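Local coordinates for protein peptidyl-tRNA hydrolase (Sulfolobus solfataricus, PDB 1XTY) that hydrolyses peptidyl-tRNAs, probably those that drop off the ribosome during protein synthesis, splitting the N-acyl-aminoacyl group from the tRNA, at residues K3-V8 with P55-K60. Sequence-based numbering, arbitrary orientation.
Sequences KMVIVV and PKIIVK
With CG1 anti to its backbone N (chi1 -179°), Val5 sets CG2 against Ile57 and sends CG1 on toward Val59. Ile57 turns CG1 anti to its own carbonyl carbon (chi1 -55°), and the extended second torsion carries CD1 to Lys3. CG2 of Val5 lies 4.0 Å from CB of Ile57, and Val5 CG1 is likewise 4.0 Å from CG2 of Val59. CG2 of Val59, set between its backbone N and carbonyl carbon, also meets Val7 CG2 at 3.8 Å. Lys3 runs out extended, its CD 3.6 Å from Ile57 CD1, while its side chain crosses that of Pro55 at about a right angle, CG touching CB; NZ carries on to a salt bridge with Glu107. An alanine in place of Val5 would probably open a gap beside Ile57 and Val59, leaving both with less to pack on. Strands 3-8 and 56-60 are parallel neighbours in the mixed sheet of the PTH2 fold, joined through helices 16-35 and 40-51, with Pro55 just ahead of the second. Their ladder alternates: Met4 N gives to Pro55 O, Ile57 N to Met4 O (2.9 Å), Ile6 N to Ile57 O, Val59 N to Ile6 O and Val8 N to Val59 O (2.9 Å). CA-H...O contacts accompany it, such as Lys56 CA to Met4 O at 3.2 Å. Helix 107-114 packs on the face bearing Val5 and Val7, and helix 16-35 on the one bearing Met4, Ile6 and Val8. On this second face Val8 and Ile58 lie side by side, CG2 to CG2 at 4.1 Å. Lys56 bends away from the neighbouring strand, its NZ hydrogen-bonded to Gln54 O, and packs on Ala21 of the second subunit, as Ile58 does on Gly17 of that subunit.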
ATOM      1  N   LYS A   3       7.934  12.223   3.509  1.00 16.37           N
ATOM      2  CA  LYS A   3       7.180  11.510   2.489  1.00 15.03           C
ATOM      3  C   LYS A   3       7.766  10.160   2.108  1.00 13.97           C
ATOM      4  O   LYS A   3       8.945   9.891   2.328  1.00 13.53           O
ATOM      5  CB  LYS A   3       7.059  12.358   1.222  1.00 17.70           C
ATOM      6  CG  LYS A   3       6.196  13.594   1.391  1.00 20.40           C
ATOM      7  CD  LYS A   3       6.084  14.367   0.099  1.00 24.19           C
ATOM      8  CE  LYS A   3       5.258  15.628   0.294  1.00 25.48           C
ATOM      9  NZ  LYS A   3       5.205  16.434  -0.957  1.00 28.84           N
ATOM     10  N   MET A   4       6.917   9.313   1.539  1.00 14.77           N
ATOM     11  CA  MET A   4       7.341   8.003   1.075  1.00 13.67           C
ATOM     12  C   MET A   4       7.220   8.049  -0.437  1.00 14.16           C
ATOM     13  O   MET A   4       6.231   8.549  -0.973  1.00 15.31           O
ATOM     14  CB  MET A   4       6.429   6.893   1.617  1.00 13.21           C
ATOM     15  CG  MET A   4       6.765   5.518   1.040  1.00 15.26           C
ATOM     16  SD  MET A   4       5.641   4.193   1.559  1.00 14.94           S
ATOM     17  CE  MET A   4       6.260   3.865   3.188  1.00 12.70           C
ATOM     18  N   VAL A   5       8.232   7.548  -1.129  1.00 12.87           N
ATOM     19  CA  VAL A   5       8.209   7.528  -2.577  1.00 13.77           C
ATOM     20  C   VAL A   5       8.299   6.089  -3.059  1.00 13.93           C
ATOM     21  O   VAL A   5       9.096   5.305  -2.543  1.00 13.73           O
ATOM     22  CB  VAL A   5       9.395   8.320  -3.173  1.00 16.69           C
ATOM     23  CG1 VAL A   5       9.330   8.287  -4.695  1.00 17.62           C
ATOM     24  CG2 VAL A   5       9.364   9.755  -2.671  1.00 18.60           C
ATOM     25  N   ILE A   6       7.462   5.743  -4.028  1.00 12.70           N
ATOM     26  CA  ILE A   6       7.481   4.404  -4.599  1.00 14.52           C
ATOM     27  C   ILE A   6       7.744   4.548  -6.093  1.00 15.45           C
ATOM     28  O   ILE A   6       7.015   5.243  -6.803  1.00 16.82           O
ATOM     29  CB  ILE A   6       6.148   3.648  -4.383  1.00 15.23           C
ATOM     30  CG1 ILE A   6       5.884   3.453  -2.888  1.00 16.36           C
ATOM     31  CG2 ILE A   6       6.211   2.282  -5.061  1.00 14.65           C
ATOM     32  CD1 ILE A   6       5.219   4.627  -2.216  1.00 21.98           C
ATOM     33  N   VAL A   7       8.806   3.900  -6.556  1.00 15.87           N
ATOM     34  CA  VAL A   7       9.196   3.941  -7.960  1.00 17.34           C
ATOM     35  C   VAL A   7       8.716   2.680  -8.666  1.00 18.03           C
ATOM     36  O   VAL A   7       9.142   1.574  -8.335  1.00 18.44           O
ATOM     37  CB  VAL A   7      10.732   4.040  -8.093  1.00 15.64           C
ATOM     38  CG1 VAL A   7      11.120   4.212  -9.562  1.00 17.76           C
ATOM     39  CG2 VAL A   7      11.252   5.203  -7.256  1.00 16.89           C
ATOM     40  N   VAL A   8       7.833   2.849  -9.646  1.00 17.40           N
ATOM     41  CA  VAL A   8       7.279   1.724 -10.390  1.00 18.62           C
ATOM     42  C   VAL A   8       7.898   1.575 -11.781  1.00 19.99           C
ATOM     43  O   VAL A   8       8.147   2.570 -12.462  1.00 20.71           O
ATOM     44  CB  VAL A   8       5.755   1.888 -10.551  1.00 19.99           C
ATOM     45  CG1 VAL A   8       5.172   0.701 -11.292  1.00 21.26           C
ATOM     46  CG2 VAL A   8       5.109   2.047  -9.184  1.00 21.68           C
ATOM     47  N   PRO A  55       1.708  10.877   3.403  1.00 16.48           N
ATOM     48  CA  PRO A  55       1.926  11.411   2.052  1.00 17.42           C
ATOM     49  C   PRO A  55       2.797  10.468   1.216  1.00 17.15           C
ATOM     50  O   PRO A  55       3.857  10.043   1.668  1.00 16.69           O
ATOM     51  CB  PRO A  55       2.642  12.737   2.312  1.00 17.87           C
ATOM     52  CG  PRO A  55       2.191  13.119   3.677  1.00 20.41           C
ATOM     53  CD  PRO A  55       2.198  11.817   4.422  1.00 16.31           C
ATOM     54  N   LYS A  56       2.353  10.155   0.004  1.00 16.79           N
ATOM     55  CA  LYS A  56       3.098   9.274  -0.886  1.00 18.89           C
ATOM     56  C   LYS A  56       3.255   9.887  -2.266  1.00 20.53           C
ATOM     57  O   LYS A  56       2.390  10.621  -2.735  1.00 22.31           O
ATOM     58  CB  LYS A  56       2.387   7.930  -1.035  1.00 17.42           C
ATOM     59  CG  LYS A  56       2.384   7.066   0.208  1.00 19.97           C
ATOM     60  CD  LYS A  56       1.546   5.818  -0.015  1.00 21.50           C
ATOM     61  CE  LYS A  56       0.363   5.761   0.941  1.00 25.34           C
ATOM     62  NZ  LYS A  56      -0.473   6.985   0.873  1.00 22.67           N
ATOM     63  N   ILE A  57       4.371   9.583  -2.911  1.00 19.88           N
ATOM     64  CA  ILE A  57       4.630  10.074  -4.254  1.00 21.11           C
ATOM     65  C   ILE A  57       4.901   8.834  -5.085  1.00 20.83           C
ATOM     66  O   ILE A  57       5.840   8.091  -4.807  1.00 22.51           O
ATOM     67  CB  ILE A  57       5.870  10.980  -4.298  1.00 23.93           C
ATOM     68  CG1 ILE A  57       5.708  12.126  -3.292  1.00 25.27           C
ATOM     69  CG2 ILE A  57       6.064  11.525  -5.709  1.00 24.15           C
ATOM     70  CD1 ILE A  57       6.931  13.016  -3.165  1.00 29.30           C
ATOM     71  N   ILE A  58       4.073   8.601  -6.093  1.00 19.04           N
ATOM     72  CA  ILE A  58       4.247   7.439  -6.944  1.00 19.91           C
ATOM     73  C   ILE A  58       4.799   7.870  -8.295  1.00 20.87           C
ATOM     74  O   ILE A  58       4.090   8.471  -9.106  1.00 19.85           O
ATOM     75  CB  ILE A  58       2.916   6.702  -7.136  1.00 21.99           C
ATOM     76  CG1 ILE A  58       2.325   6.359  -5.764  1.00 24.31           C
ATOM     77  CG2 ILE A  58       3.129   5.431  -7.952  1.00 21.18           C
ATOM     78  CD1 ILE A  58       0.962   5.729  -5.831  1.00 26.95           C
ATOM     79  N   VAL A  59       6.072   7.568  -8.523  1.00 20.17           N
ATOM     80  CA  VAL A  59       6.728   7.926  -9.770  1.00 20.81           C
ATOM     81  C   VAL A  59       7.078   6.674 -10.558  1.00 22.67           C
ATOM     82  O   VAL A  59       6.895   5.555 -10.072  1.00 21.00           O
ATOM     83  CB  VAL A  59       7.999   8.753  -9.495  1.00 19.81           C
ATOM     84  CG1 VAL A  59       7.621  10.057  -8.810  1.00 20.34           C
ATOM     85  CG2 VAL A  59       8.962   7.963  -8.617  1.00 20.07           C
ATOM     86  N   LYS A  60       7.575   6.855 -11.777  1.00 23.34           N
ATOM     87  CA  LYS A  60       7.919   5.715 -12.616  1.00 25.47           C
ATOM     88  C   LYS A  60       9.273   5.829 -13.309  1.00 26.50           C
ATOM     89  O   LYS A  60       9.843   6.914 -13.415  1.00 26.96           O
ATOM     90  CB  LYS A  60       6.830   5.507 -13.671  1.00 27.28           C
ATOM     91  CG  LYS A  60       6.595   6.715 -14.571  1.00 30.09           C
ATOM     92  CD  LYS A  60       5.483   6.454 -15.585  1.00 31.41           C
ATOM     93  CE  LYS A  60       5.212   7.683 -16.442  1.00 33.16           C
ATOM     94  NZ  LYS A  60       4.147   7.447 -17.464  1.00 34.94           N
TER